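Local atomic coordinates of devB protein (Vibrio cholerae O1 biovar eltor str. N16961, PDB entry 1Y89), a protein that probably hydrolyses 6-phosphogluconolactone to 6-phosphogluconate in the pentose phosphate pathway. Residues H4-T9 against W227-D232; I57-L62 against S90-P95; E107-A112 against S161-H166; N127-F132 against A178-A183. One frame throughout, in Å; residues are numbered along the deposited sequence.

Contact 1: residues H4-T9 against W227-D232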
loop_
_atom_site.group_PDB
_atom_site.type_symbol
_atom_site.label_atom_id
_atom_site.label_comp_id
_atom_site.label_asym_id
_atom_site.label_seq_id
_atom_site.Cartn_x
_atom_site.Cartn_y
_atom_site.Cartn_z
ATOM N N HIS A 4 -0.821 5.460 -0.949
ATOM C CA HIS A 4 -1.672 5.769 -2.102
ATOM C C HIS A 4 -1.690 4.553 -3.015
ATOM O O HIS A 4 -0.610 4.010 -3.388
ATOM C CB HIS A 4 -1.093 6.901 -2.959
ATOM C CG HIS A 4 -0.868 8.196 -2.240
ATOM N ND1 HIS A 4 0.058 8.343 -1.228
ATOM C CD2 HIS A 4 -1.376 9.432 -2.465
ATOM C CE1 HIS A 4 0.076 9.604 -0.827
ATOM N NE2 HIS A 4 -0.782 10.285 -1.564
ATOM N N LYS A 5 -2.886 4.139 -3.406
ATOM C CA LYS A 5 -3.030 3.001 -4.301
ATOM C C LYS A 5 -3.822 3.427 -5.527
ATOM O O LYS A 5 -4.888 4.019 -5.394
ATOM C CB LYS A 5 -3.743 1.859 -3.593
ATOM C CG LYS A 5 -3.086 1.413 -2.301
ATOM C CD LYS A 5 -3.728 0.119 -1.818
ATOM C CE LYS A 5 -2.899 -0.524 -0.731
ATOM N NZ LYS A 5 -2.806 -1.970 -1.042
ATOM N N ILE A 6 -3.303 3.136 -6.713
ATOM C CA ILE A 6 -4.036 3.403 -7.973
ATOM C C ILE A 6 -4.277 2.058 -8.658
ATOM O O ILE A 6 -3.331 1.348 -8.981
ATOM C CB ILE A 6 -3.265 4.379 -8.898
ATOM C CG1 ILE A 6 -2.917 5.704 -8.152
ATOM C CG2 ILE A 6 -4.040 4.638 -10.246
ATOM C CD1 ILE A 6 -1.965 6.595 -8.930
ATOM N N PHE A 7 -5.547 1.716 -8.808
ATOM C CA PHE A 7 -6.012 0.446 -9.365
ATOM C C PHE A 7 -6.520 0.696 -10.764
ATOM O O PHE A 7 -7.005 1.793 -11.066
ATOM C CB PHE A 7 -7.183 -0.113 -8.543
ATOM C CG PHE A 7 -6.816 -0.519 -7.122
ATOM C CD1 PHE A 7 -6.836 0.409 -6.083
ATOM C CD2 PHE A 7 -6.458 -1.845 -6.838
ATOM C CE1 PHE A 7 -6.511 0.015 -4.770
ATOM C CE2 PHE A 7 -6.116 -2.233 -5.540
ATOM C CZ PHE A 7 -6.153 -1.315 -4.519
ATOM N N PRO A 8 -6.482 -0.337 -11.601
ATOM C CA PRO A 8 -6.885 -0.152 -12.995
ATOM C C PRO A 8 -8.415 -0.039 -13.192
ATOM O O PRO A 8 -8.854 0.491 -14.205
ATOM C CB PRO A 8 -6.326 -1.411 -13.676
ATOM C CG PRO A 8 -6.423 -2.489 -12.582
ATOM C CD PRO A 8 -6.063 -1.735 -11.300
ATOM N N THR A 9 -9.211 -0.541 -12.231
ATOM C CA THR A 9 -10.669 -0.622 -12.385
ATOM C C THR A 9 -11.295 -0.453 -11.008
ATOM O O THR A 9 -10.620 -0.683 -9.987
ATOM C CB THR A 9 -11.146 -2.002 -12.925
ATOM O OG1 THR A 9 -10.831 -3.003 -11.964
ATOM C CG2 THR A 9 -10.501 -2.383 -14.296
ATOM N N TRP A 227 -5.188 6.530 0.333
ATOM C CA TRP A 227 -5.985 7.010 -0.769
ATOM C C TRP A 227 -6.094 5.879 -1.792
ATOM O O TRP A 227 -5.071 5.413 -2.323
ATOM C CB TRP A 227 -5.314 8.246 -1.405
ATOM C CG TRP A 227 -5.336 9.422 -0.450
ATOM C CD1 TRP A 227 -4.501 9.655 0.587
ATOM C CD2 TRP A 227 -6.313 10.452 -0.427
ATOM N NE1 TRP A 227 -4.882 10.811 1.254
ATOM C CE2 TRP A 227 -5.991 11.316 0.637
ATOM C CE3 TRP A 227 -7.419 10.746 -1.229
ATOM C CZ2 TRP A 227 -6.743 12.457 0.932
ATOM C CZ3 TRP A 227 -8.172 11.895 -0.931
ATOM C CH2 TRP A 227 -7.831 12.718 0.142
ATOM N N TYR A 228 -7.314 5.414 -2.041
ATOM C CA TYR A 228 -7.563 4.345 -3.028
ATOM C C TYR A 228 -8.177 5.023 -4.253
ATOM O O TYR A 228 -9.275 5.576 -4.150
ATOM C CB TYR A 228 -8.599 3.341 -2.482
ATOM C CG TYR A 228 -8.029 2.274 -1.557
ATOM C CD1 TYR A 228 -7.364 2.620 -0.392
ATOM C CD2 TYR A 228 -8.167 0.925 -1.849
ATOM C CE1 TYR A 228 -6.823 1.643 0.432
ATOM C CE2 TYR A 228 -7.640 -0.059 -1.038
ATOM C CZ TYR A 228 -6.956 0.310 0.102
ATOM O OH TYR A 228 -6.386 -0.654 0.895
ATOM N N LEU A 229 -7.482 5.008 -5.390
ATOM C CA LEU A 229 -8.028 5.644 -6.583
ATOM C C LEU A 229 -8.124 4.615 -7.694
ATOM O O LEU A 229 -7.396 3.617 -7.684
ATOM C CB LEU A 229 -7.090 6.762 -7.082
ATOM C CG LEU A 229 -6.592 7.860 -6.125
ATOM C CD1 LEU A 229 -5.830 8.894 -6.935
ATOM C CD2 LEU A 229 -7.645 8.529 -5.306
ATOM N N ASP A 230 -8.989 4.880 -8.669
ATOM C CA ASP A 230 -8.886 4.179 -9.928
ATOM C C ASP A 230 -8.193 5.083 -10.932
ATOM O O ASP A 230 -7.913 6.257 -10.624
ATOM C CB ASP A 230 -10.256 3.661 -10.423
ATOM C CG ASP A 230 -11.275 4.769 -10.677
ATOM O OD1 ASP A 230 -11.039 5.951 -10.346
ATOM O OD2 ASP A 230 -12.351 4.436 -11.215
ATOM N N SER A 231 -7.870 4.531 -12.107
ATOM C CA SER A 231 -7.169 5.263 -13.135
ATOM C C SER A 231 -7.902 6.548 -13.456
ATOM O O SER A 231 -7.268 7.602 -13.592
ATOM C CB SER A 231 -7.043 4.403 -14.412
ATOM O OG SER A 231 -6.104 3.382 -14.145
ATOM N N ASP A 232 -9.234 6.473 -13.542
ATOM C CA ASP A 232 -10.025 7.669 -13.870
ATOM C C ASP A 232 -9.842 8.785 -12.848
ATOM O O ASP A 232 -9.566 9.923 -13.214
ATOM C CB ASP A 232 -11.510 7.336 -14.030
ATOM C CG ASP A 232 -11.819 6.665 -15.380
ATOM O OD1 ASP A 232 -10.921 6.599 -16.244
ATOM O OD2 ASP A 232 -12.960 6.222 -15.561
#

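Contact 2: residues I57-L62 against S90-P95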
loop_
_atom_site.group_PDB
_atom_site.type_symbol
_atom_site.label_atom_id
_atom_site.label_comp_id
_atom_site.label_asym_id
_atom_site.label_seq_id
_atom_site.Cartn_x
_atom_site.Cartn_y
_atom_site.Cartn_z
ATOM N N ILE A 57 -16.224 -14.879 5.034
ATOM C CA ILE A 57 -15.940 -13.816 5.997
ATOM C C ILE A 57 -16.550 -14.217 7.349
ATOM O O ILE A 57 -17.712 -14.627 7.423
ATOM C CB ILE A 57 -16.455 -12.436 5.528
ATOM C CG1 ILE A 57 -15.642 -12.007 4.295
ATOM C CG2 ILE A 57 -16.375 -11.401 6.703
ATOM C CD1 ILE A 57 -15.989 -10.597 3.760
ATOM N N GLN A 58 -15.759 -14.128 8.411
ATOM C CA GLN A 58 -16.281 -14.490 9.730
ATOM C C GLN A 58 -16.968 -13.286 10.320
ATOM O O GLN A 58 -16.377 -12.553 11.125
ATOM C CB GLN A 58 -15.142 -15.031 10.609
ATOM C CG GLN A 58 -14.438 -16.247 9.938
ATOM C CD GLN A 58 -15.370 -17.447 9.698
ATOM O OE1 GLN A 58 -15.949 -18.013 10.651
ATOM N NE2 GLN A 58 -15.514 -17.858 8.414
ATOM N N TRP A 59 -18.214 -13.065 9.892
ATOM C CA TRP A 59 -18.992 -11.856 10.268
ATOM C C TRP A 59 -19.108 -11.648 11.765
ATOM O O TRP A 59 -19.249 -10.512 12.218
ATOM C CB TRP A 59 -20.404 -11.910 9.646
ATOM C CG TRP A 59 -20.349 -11.998 8.145
ATOM C CD1 TRP A 59 -20.590 -13.104 7.382
ATOM C CD2 TRP A 59 -19.950 -10.962 7.245
ATOM N NE1 TRP A 59 -20.401 -12.803 6.048
ATOM C CE2 TRP A 59 -20.026 -11.488 5.942
ATOM C CE3 TRP A 59 -19.587 -9.606 7.410
ATOM C CZ2 TRP A 59 -19.713 -10.730 4.811
ATOM C CZ3 TRP A 59 -19.284 -8.846 6.270
ATOM C CH2 TRP A 59 -19.351 -9.415 5.005
ATOM N N LYS A 60 -19.064 -12.748 12.531
ATOM C CA LYS A 60 -19.155 -12.678 13.990
ATOM C C LYS A 60 -18.028 -11.852 14.651
ATOM O O LYS A 60 -18.205 -11.340 15.763
ATOM C CB LYS A 60 -19.220 -14.092 14.615
ATOM C CG LYS A 60 -17.908 -14.851 14.494
ATOM C CD LYS A 60 -18.019 -16.334 14.915
ATOM C CE LYS A 60 -16.743 -17.131 14.526
ATOM N NZ LYS A 60 -16.780 -18.535 15.126
ATOM N N ASN A 61 -16.883 -11.738 13.968
ATOM C CA ASN A 61 -15.722 -10.955 14.430
ATOM C C ASN A 61 -15.685 -9.486 13.965
ATOM O O ASN A 61 -14.895 -8.673 14.463
ATOM C CB ASN A 61 -14.422 -11.653 14.005
ATOM C CG ASN A 61 -14.246 -12.975 14.677
ATOM O OD1 ASN A 61 -14.700 -13.155 15.819
ATOM N ND2 ASN A 61 -13.574 -13.919 13.997
ATOM N N LEU A 62 -16.558 -9.135 13.024
ATOM C CA LEU A 62 -16.575 -7.759 12.483
ATOM C C LEU A 62 -17.686 -6.948 13.121
ATOM O O LEU A 62 -18.769 -7.455 13.342
ATOM C CB LEU A 62 -16.751 -7.771 10.944
ATOM C CG LEU A 62 -15.746 -8.541 10.083
ATOM C CD1 LEU A 62 -15.971 -8.297 8.595
ATOM C CD2 LEU A 62 -14.316 -8.187 10.457
ATOM N N SER A 90 -28.820 -7.942 4.841
ATOM C CA SER A 90 -29.968 -8.831 4.619
ATOM C C SER A 90 -29.614 -10.098 3.803
ATOM O O SER A 90 -30.467 -10.967 3.598
ATOM C CB SER A 90 -31.067 -8.058 3.909
ATOM O OG SER A 90 -30.662 -7.774 2.589
ATOM N N LYS A 91 -28.375 -10.190 3.317
ATOM C CA LYS A 91 -27.963 -11.313 2.466
ATOM C C LYS A 91 -26.950 -12.214 3.159
ATOM O O LYS A 91 -26.412 -13.140 2.525
ATOM C CB LYS A 91 -27.327 -10.810 1.156
ATOM C CG LYS A 91 -28.037 -9.668 0.479
ATOM C CD LYS A 91 -29.312 -10.116 -0.126
ATOM C CE LYS A 91 -29.988 -8.957 -0.794
ATOM N NZ LYS A 91 -31.294 -9.403 -1.323
ATOM N N ILE A 92 -26.638 -11.928 4.423
ATOM C CA ILE A 92 -25.561 -12.636 5.121
ATOM C C ILE A 92 -25.983 -12.993 6.531
ATOM O O ILE A 92 -27.005 -12.497 7.017
ATOM C CB ILE A 92 -24.217 -11.826 5.187
ATOM C CG1 ILE A 92 -24.416 -10.504 5.951
ATOM C CG2 ILE A 92 -23.595 -11.674 3.791
ATOM C CD1 ILE A 92 -23.149 -9.781 6.358
ATOM N N ASN A 93 -25.206 -13.866 7.175
ATOM C CA ASN A 93 -25.482 -14.251 8.549
ATOM C C ASN A 93 -24.521 -13.564 9.508
ATOM O O ASN A 93 -23.409 -14.032 9.764
ATOM C CB ASN A 93 -25.422 -15.773 8.713
ATOM C CG ASN A 93 -25.940 -16.237 10.069
ATOM O OD1 ASN A 93 -26.645 -15.495 10.778
ATOM N ND2 ASN A 93 -25.596 -17.476 10.442
HETATM N N MSE A 94 -24.965 -12.448 10.053
HETATM C CA MSE A 94 -24.114 -11.633 10.896
HETATM C C MSE A 94 -24.935 -11.252 12.118
HETATM O O MSE A 94 -26.086 -10.831 11.957
HETATM C CB MSE A 94 -23.703 -10.377 10.129
HETATM C CG MSE A 94 -23.099 -9.296 10.999
HETATM SE SE MSE A 94 -22.157 -8.055 9.839
HETATM C CE MSE A 94 -21.001 -7.183 11.293
ATOM N N PRO A 95 -24.352 -11.382 13.334
ATOM C CA PRO A 95 -25.144 -11.019 14.522
ATOM C C PRO A 95 -25.640 -9.571 14.431
ATOM O O PRO A 95 -24.896 -8.672 13.999
ATOM C CB PRO A 95 -24.158 -11.192 15.691
ATOM C CG PRO A 95 -23.089 -12.099 15.187
ATOM C CD PRO A 95 -22.993 -11.856 13.682
#

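Contact 3: residues E107-A112 against S161-H166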
loop_
_atom_site.group_PDB
_atom_site.type_symbol
_atom_site.label_atom_id
_atom_site.label_comp_id
_atom_site.label_asym_id
_atom_site.label_seq_id
_atom_site.Cartn_x
_atom_site.Cartn_y
_atom_site.Cartn_z
ATOM N N GLU A 107 -34.232 11.925 17.540
ATOM C CA GLU A 107 -33.784 13.315 17.727
ATOM C C GLU A 107 -32.250 13.358 17.583
ATOM O O GLU A 107 -31.528 12.634 18.305
ATOM C CB GLU A 107 -34.264 13.857 19.083
ATOM C CG GLU A 107 -34.110 15.359 19.248
ATOM C CD GLU A 107 -32.671 15.759 19.584
ATOM O OE1 GLU A 107 -32.114 15.198 20.559
ATOM O OE2 GLU A 107 -32.092 16.612 18.859
ATOM N N PRO A 108 -31.745 14.171 16.639
ATOM C CA PRO A 108 -30.308 14.060 16.271
ATOM C C PRO A 108 -29.301 14.344 17.362
ATOM O O PRO A 108 -28.295 13.654 17.412
ATOM C CB PRO A 108 -30.142 15.098 15.148
ATOM C CG PRO A 108 -31.530 15.219 14.595
ATOM C CD PRO A 108 -32.421 15.185 15.809
ATOM N N GLN A 109 -29.532 15.358 18.207
ATOM C CA GLN A 109 -28.534 15.682 19.234
ATOM C C GLN A 109 -28.377 14.566 20.276
ATOM O O GLN A 109 -27.251 14.176 20.606
ATOM C CB GLN A 109 -28.847 17.017 19.914
ATOM C CG GLN A 109 -27.754 17.464 20.904
ATOM C CD GLN A 109 -26.354 17.512 20.270
ATOM O OE1 GLN A 109 -26.170 18.060 19.155
ATOM N NE2 GLN A 109 -25.350 16.959 21.000
ATOM N N ALA A 110 -29.503 14.071 20.813
ATOM C CA ALA A 110 -29.435 12.974 21.776
ATOM C C ALA A 110 -28.913 11.712 21.086
ATOM O O ALA A 110 -28.233 10.879 21.707
ATOM C CB ALA A 110 -30.786 12.727 22.435
ATOM N N GLU A 111 -29.189 11.578 19.789
ATOM C CA GLU A 111 -28.615 10.467 19.041
ATOM C C GLU A 111 -27.096 10.583 18.863
ATOM O O GLU A 111 -26.382 9.596 19.068
ATOM C CB GLU A 111 -29.362 10.217 17.713
ATOM C CG GLU A 111 -28.691 9.160 16.818
ATOM C CD GLU A 111 -28.459 7.797 17.489
ATOM O OE1 GLU A 111 -29.064 7.483 18.529
ATOM O OE2 GLU A 111 -27.662 7.010 16.956
ATOM N N ALA A 112 -26.582 11.758 18.498
ATOM C CA ALA A 112 -25.121 11.954 18.477
ATOM C C ALA A 112 -24.477 11.551 19.821
ATOM O O ALA A 112 -23.411 10.903 19.827
ATOM C CB ALA A 112 -24.753 13.405 18.136
ATOM N N SER A 161 -18.768 12.771 18.293
ATOM C CA SER A 161 -19.738 12.849 17.185
ATOM C C SER A 161 -20.293 14.251 17.196
ATOM O O SER A 161 -20.102 14.997 18.169
ATOM C CB SER A 161 -20.879 11.872 17.411
ATOM O OG SER A 161 -21.518 12.216 18.648
ATOM N N VAL A 162 -21.002 14.595 16.128
ATOM C CA VAL A 162 -21.518 15.938 15.978
ATOM C C VAL A 162 -22.752 15.872 15.094
ATOM O O VAL A 162 -22.823 15.012 14.199
ATOM C CB VAL A 162 -20.406 16.905 15.387
ATOM C CG1 VAL A 162 -19.953 16.483 13.957
ATOM C CG2 VAL A 162 -20.847 18.396 15.453
ATOM N N VAL A 163 -23.711 16.779 15.320
ATOM C CA VAL A 163 -24.800 16.957 14.361
ATOM C C VAL A 163 -24.358 17.969 13.313
ATOM O O VAL A 163 -23.873 19.039 13.664
ATOM C CB VAL A 163 -26.139 17.393 15.035
ATOM C CG1 VAL A 163 -27.266 17.660 13.964
ATOM C CG2 VAL A 163 -26.579 16.334 16.050
ATOM N N ALA A 164 -24.517 17.622 12.038
ATOM C CA ALA A 164 -24.098 18.485 10.942
ATOM C C ALA A 164 -25.273 18.709 9.986
ATOM O O ALA A 164 -26.151 17.869 9.887
ATOM C CB ALA A 164 -22.924 17.837 10.182
ATOM N N SER A 165 -25.320 19.848 9.301
ATOM C CA SER A 165 -26.368 19.991 8.278
ATOM C C SER A 165 -25.718 20.119 6.926
ATOM O O SER A 165 -24.685 20.795 6.777
ATOM C CB SER A 165 -27.317 21.144 8.580
ATOM O OG SER A 165 -26.670 22.352 8.341
ATOM N N HIS A 166 -26.266 19.401 5.953
ATOM C CA HIS A 166 -25.737 19.468 4.612
ATOM C C HIS A 166 -25.782 20.947 4.155
ATOM O O HIS A 166 -26.819 21.612 4.282
ATOM C CB HIS A 166 -26.546 18.589 3.669
ATOM C CG HIS A 166 -25.862 18.359 2.362
ATOM N ND1 HIS A 166 -25.843 19.307 1.362
ATOM C CD2 HIS A 166 -25.134 17.308 1.904
ATOM C CE1 HIS A 166 -25.131 18.854 0.343
ATOM N NE2 HIS A 166 -24.698 17.636 0.641
HETATM O O HOH W 1 -23.877 18.352 17.691
#

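Contact 4: residues N127-F132 against A178-A183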
loop_
_atom_site.group_PDB
_atom_site.type_symbol
_atom_site.label_atom_id
_atom_site.label_comp_id
_atom_site.label_asym_id
_atom_site.label_seq_id
_atom_site.Cartn_x
_atom_site.Cartn_y
_atom_site.Cartn_z
ATOM N N ASN A 127 -6.404 7.444 25.128
ATOM C CA ASN A 127 -6.652 8.802 25.645
ATOM C C ASN A 127 -8.127 9.139 25.600
ATOM O O ASN A 127 -8.490 10.275 25.307
ATOM C CB ASN A 127 -5.857 9.854 24.856
ATOM C CG ASN A 127 -4.359 9.763 25.097
ATOM O OD1 ASN A 127 -3.901 9.883 26.222
ATOM N ND2 ASN A 127 -3.589 9.545 24.034
ATOM N N GLY A 128 -8.977 8.147 25.883
ATOM C CA GLY A 128 -10.433 8.342 25.890
ATOM C C GLY A 128 -11.157 8.166 24.561
ATOM O O GLY A 128 -12.392 8.083 24.517
ATOM N N THR A 129 -10.409 8.134 23.456
ATOM C CA THR A 129 -11.025 8.113 22.141
ATOM C C THR A 129 -11.052 6.669 21.638
ATOM O O THR A 129 -10.016 5.983 21.676
ATOM C CB THR A 129 -10.249 9.012 21.160
ATOM O OG1 THR A 129 -10.071 10.320 21.753
ATOM C CG2 THR A 129 -10.957 9.127 19.790
ATOM N N PRO A 130 -12.234 6.196 21.177
ATOM C CA PRO A 130 -12.295 4.859 20.557
ATOM C C PRO A 130 -11.358 4.795 19.363
ATOM O O PRO A 130 -11.340 5.723 18.510
ATOM C CB PRO A 130 -13.750 4.756 20.076
ATOM C CG PRO A 130 -14.300 6.142 20.132
ATOM C CD PRO A 130 -13.561 6.838 21.219
ATOM N N VAL A 131 -10.607 3.702 19.293
ATOM C CA VAL A 131 -9.635 3.514 18.227
ATOM C C VAL A 131 -10.215 2.514 17.191
ATOM O O VAL A 131 -10.282 1.311 17.424
ATOM C CB VAL A 131 -8.287 3.051 18.800
ATOM C CG1 VAL A 131 -7.285 2.686 17.641
ATOM C CG2 VAL A 131 -7.709 4.140 19.763
ATOM N N PHE A 132 -10.689 3.033 16.064
ATOM C CA PHE A 132 -11.181 2.158 15.010
ATOM C C PHE A 132 -10.033 1.408 14.373
ATOM O O PHE A 132 -8.923 1.949 14.198
ATOM C CB PHE A 132 -11.986 2.944 13.958
ATOM C CG PHE A 132 -13.435 3.135 14.366
ATOM C CD1 PHE A 132 -13.788 4.112 15.299
ATOM C CD2 PHE A 132 -14.417 2.278 13.872
ATOM C CE1 PHE A 132 -15.108 4.256 15.732
ATOM C CE2 PHE A 132 -15.758 2.392 14.278
ATOM C CZ PHE A 132 -16.117 3.372 15.185
ATOM N N ALA A 178 -13.704 14.873 13.564
ATOM C CA ALA A 178 -12.332 14.680 13.031
ATOM C C ALA A 178 -11.453 13.867 14.008
ATOM O O ALA A 178 -10.636 13.030 13.605
ATOM C CB ALA A 178 -11.681 16.028 12.737
ATOM N N LYS A 179 -11.644 14.127 15.299
ATOM C CA LYS A 179 -10.885 13.467 16.350
ATOM C C LYS A 179 -10.958 11.948 16.274
ATOM O O LYS A 179 -9.941 11.253 16.475
ATOM C CB LYS A 179 -11.443 13.939 17.697
ATOM C CG LYS A 179 -10.906 13.237 18.884
ATOM C CD LYS A 179 -11.560 13.917 20.125
ATOM C CE LYS A 179 -11.015 13.359 21.380
ATOM N NZ LYS A 179 -11.482 14.127 22.614
ATOM N N VAL A 180 -12.153 11.417 16.014
ATOM C CA VAL A 180 -12.269 9.955 15.900
ATOM C C VAL A 180 -11.520 9.436 14.649
ATOM O O VAL A 180 -10.817 8.400 14.686
ATOM C CB VAL A 180 -13.756 9.525 15.872
ATOM C CG1 VAL A 180 -13.885 8.014 15.670
ATOM C CG2 VAL A 180 -14.456 10.004 17.206
ATOM N N LEU A 181 -11.676 10.125 13.520
ATOM C CA LEU A 181 -10.889 9.730 12.334
ATOM C C LEU A 181 -9.382 9.750 12.556
ATOM O O LEU A 181 -8.668 8.827 12.150
ATOM C CB LEU A 181 -11.237 10.605 11.116
ATOM C CG LEU A 181 -12.482 10.289 10.310
ATOM C CD1 LEU A 181 -13.733 10.016 11.170
ATOM C CD2 LEU A 181 -12.762 11.473 9.273
ATOM N N GLN A 182 -8.899 10.798 13.210
ATOM C CA GLN A 182 -7.483 10.953 13.501
ATOM C C GLN A 182 -6.948 9.869 14.466
ATOM O O GLN A 182 -5.770 9.491 14.393
ATOM C CB GLN A 182 -7.249 12.361 14.080
ATOM C CG GLN A 182 -7.468 13.504 13.071
ATOM C CD GLN A 182 -7.623 14.880 13.746
ATOM O OE1 GLN A 182 -8.081 14.972 14.887
ATOM N NE2 GLN A 182 -7.280 15.953 13.020
ATOM N N ALA A 183 -7.809 9.367 15.360
ATOM C CA ALA A 183 -7.407 8.326 16.313
ATOM C C ALA A 183 -7.375 6.895 15.767
ATOM O O ALA A 183 -6.889 5.966 16.438
ATOM C CB ALA A 183 -8.304 8.405 17.563
HETATM O O HOH W 2 -11.218 11.403 23.933
HETATM O O HOH W 3 -10.826 5.900 15.893
#

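Contact 1: residues H4-T9 against W227-D232
Trp227 pairs with His4 where the first and last strands run parallel at the edge of the chain's main mixed sheet. Its carbonyl O takes Lys5 N at 2.8 Å. The five-membered ring of Trp227 runs nearly parallel to the His4 ring, but the two are slid aside, centroids 5.3 Å apart. Tyr228 comes next, on the face that also carries Lys5 and Phe7. Lys5 lies alongside it and rests CD over one ring face, toward the rim, 3.8 Å from Tyr228 CZ. Phe7 crosses the same tyrosine, and its CE1 comes within 3.5 Å of Tyr228 CD2. Leu229 bonds strand 2-7 through both N and O: Leu229 N gives to Lys5 O, and Leu229 O receives Phe7 N at 2.9 Å. That oxygen lies in the plane of the Phe7 ring, at its edge. Asp230 adds a CA-H...O contact, its CA 3.2 Å from Phe7 O, while its OD1 bonds Gly193 N and Ala233 N. Ser231 ends the contact, with OG near Pro8 CA. Helix 10-25 packs on Phe7 and Tyr228, and helix 197-205 on Trp227 and Leu229. Strand 186-191 flanks 224-230, and beyond strand 2-7 the sheet runs on into the second subunit.

Contact 2: residues I57-L62 against S90-P95
Trp59 and Ile92 meet face-on, the side chains crossing at about a right angle. Trp59 belongs to the 3-10 segment 59-61 that leads into strand 62-70. Ile92 sets its CD1 methyl over the centre of the six-membered ring, 3.5 Å from the centroid. This is a CH-pi contact. The first torsion of Ile92 places CG1 between the backbone N and the carbonyl carbon (chi1 61°), and the second (chi2 167°) carries CD1 outward over the ring. Ile92 CG2 lies near the nitrogen side of the ring, 4.1 Å from Trp59 NE1. Ile57, from the same segment as the tryptophan, lays CG2 over the opposite face. The six-membered ring is thus held between two isoleucine methyl groups.

Met94, present as selenomethionine, also crosses Trp59 at about a right angle. Its CB packs on Trp59 CB at 3.7 Å. The chain is extended beyond CG and brings SE to 3.9 Å from Trp59 CE3. SE lies obliquely to the six-membered ring, 57° off its normal, in a Met-aromatic contact. The terminal methyl goes on toward Leu62, with Met94 CE 4.3 Å from Leu62 CB. Pro95 ends the contact, its CD 3.9 Å from Lys60 CA.

No hydrogen bond joins the two segments. The one polar atom of the indole, Trp59 NE1, gives to Ala54 O, outside both, which helps fix the rotation of the ring. The direct contact of 57-62 with 90-95 is therefore apolar, with Ile92 and Met94 gathered on the Trp59 side chain. Asn98 of the same loop adds the polar tie, its ND2 bonding Leu62 O.

Contact 3: residues E107-A112 against S161-H166
The first turn of helix 108-122 packs, through Pro108 and Ala112, on Ser161 and Val163 of strand 161-165, an outermost strand of the main mixed sheet within the chain. Helix and strand run roughly antiparallel, at 151°. Ser161 provides the direct polar link. Its OG gives a hydrogen bond to Ala112 O at 2.6 Å. The first torsion sets OG between the backbone N and the carbonyl carbon (chi1 60°), turned to the helix. The donor stands above the carbonyl plane. Ala112 CB touches the same hydroxyl at 3.5 Å.

Val163 packs on the helix two residues along the strand. One methyl does most of the touching: Val163 CG2 lies 3.9 Å from Pro108 CB and 4.0 Å from Ala112 CB. It also approaches Pro108 O. In Gln109 the bend at the second torsion (chi2 54°) sets CD, and Gln109 OE1 reaches 3.6 Å from Val163 CG2. A water then bridges the two residues. It gives to Gln109 OE1 at 2.7 Å and accepts from Val163 N at 2.9 Å.

Glu107 caps the start of the helix, with OE1 taking Ala110 N and OE2 taking Gln109 N at 2.9 Å. Its negative charge would suit the positive end of the helix dipole.

Val162 and Ala164 pair with strand 172-176, whereas Val163 N bonds the water. The contact therefore combines a small apolar patch with two polar links, one direct and one through solvent, and the second satisfies a strand N-H.

Contact 4: residues N127-F132 against A178-A183
Thr129 faces Lys179 and Ala183 across the meeting of a small beta-hairpin with helix 178-183. The hairpin pairs strands 125-126 and 129-130. Its two-residue turn, Asn127-Gly128, has both residues at positive phi, close to a type I' turn.

The van der Waals contacts come first. Thr129 CG2 meets Ala183 CB at 3.5 Å, and Thr129 CG2 also lies near Val180 CA. Val131 CG1 touches Ala183 O at 3.5 Å. Val180 turns CG1 anti to its backbone N (chi1 177°). That methyl approaches the Phe132 ring obliquely, with Val180 CG1 3.9 Å from Phe132 CD1.

The aromatic contacts of Phe132 lie outside the two segments. This buried ring stacks edge-to-face with Trp65 and makes a cation-pi contact with Lys176.

No direct hydrogen bond links the segments; two waters make the polar joins. Lys179 is fully extended, and its CE passes 3.2 Å from Thr129 OG1. One water lies beyond, 2.7 Å from Thr129 OG1, and accepts from Lys179 NZ at 3.0 Å. It also gives to Asn127 O. Lys179 NZ has a second partner in Ala158 O. The other water lies between Pro130, Phe132 and Val180. It gives to Pro130 O and Val180 O, accepts from Phe132 N at 2.9 Å, and its oxygen lies in the plane of the Phe132 ring, at the edge.

Overall arrangement
Contacts 1 and 3 lie at the two ends of the main mixed sheet, on opposite sides of the chain's centre, with centres about 33 Å apart. Contact 1 joins the first strand to the last, so contacts 2, 3 and 4 all fall inside the loop it closes. Contact 2 closes before contacts 3 and 4 open. Contacts 3 and 4 are the nearest pair, with nearest atoms about 5 Å apart and centres about 18 Å apart, and their segments alternate along the chain. No substrate is bound. In contact 1 the side chain of His4 is about 3 Å from a bound 2PE, probably from the crystallisation liquor. The side chain of Tyr228 is about 7 Å from a bound PE5.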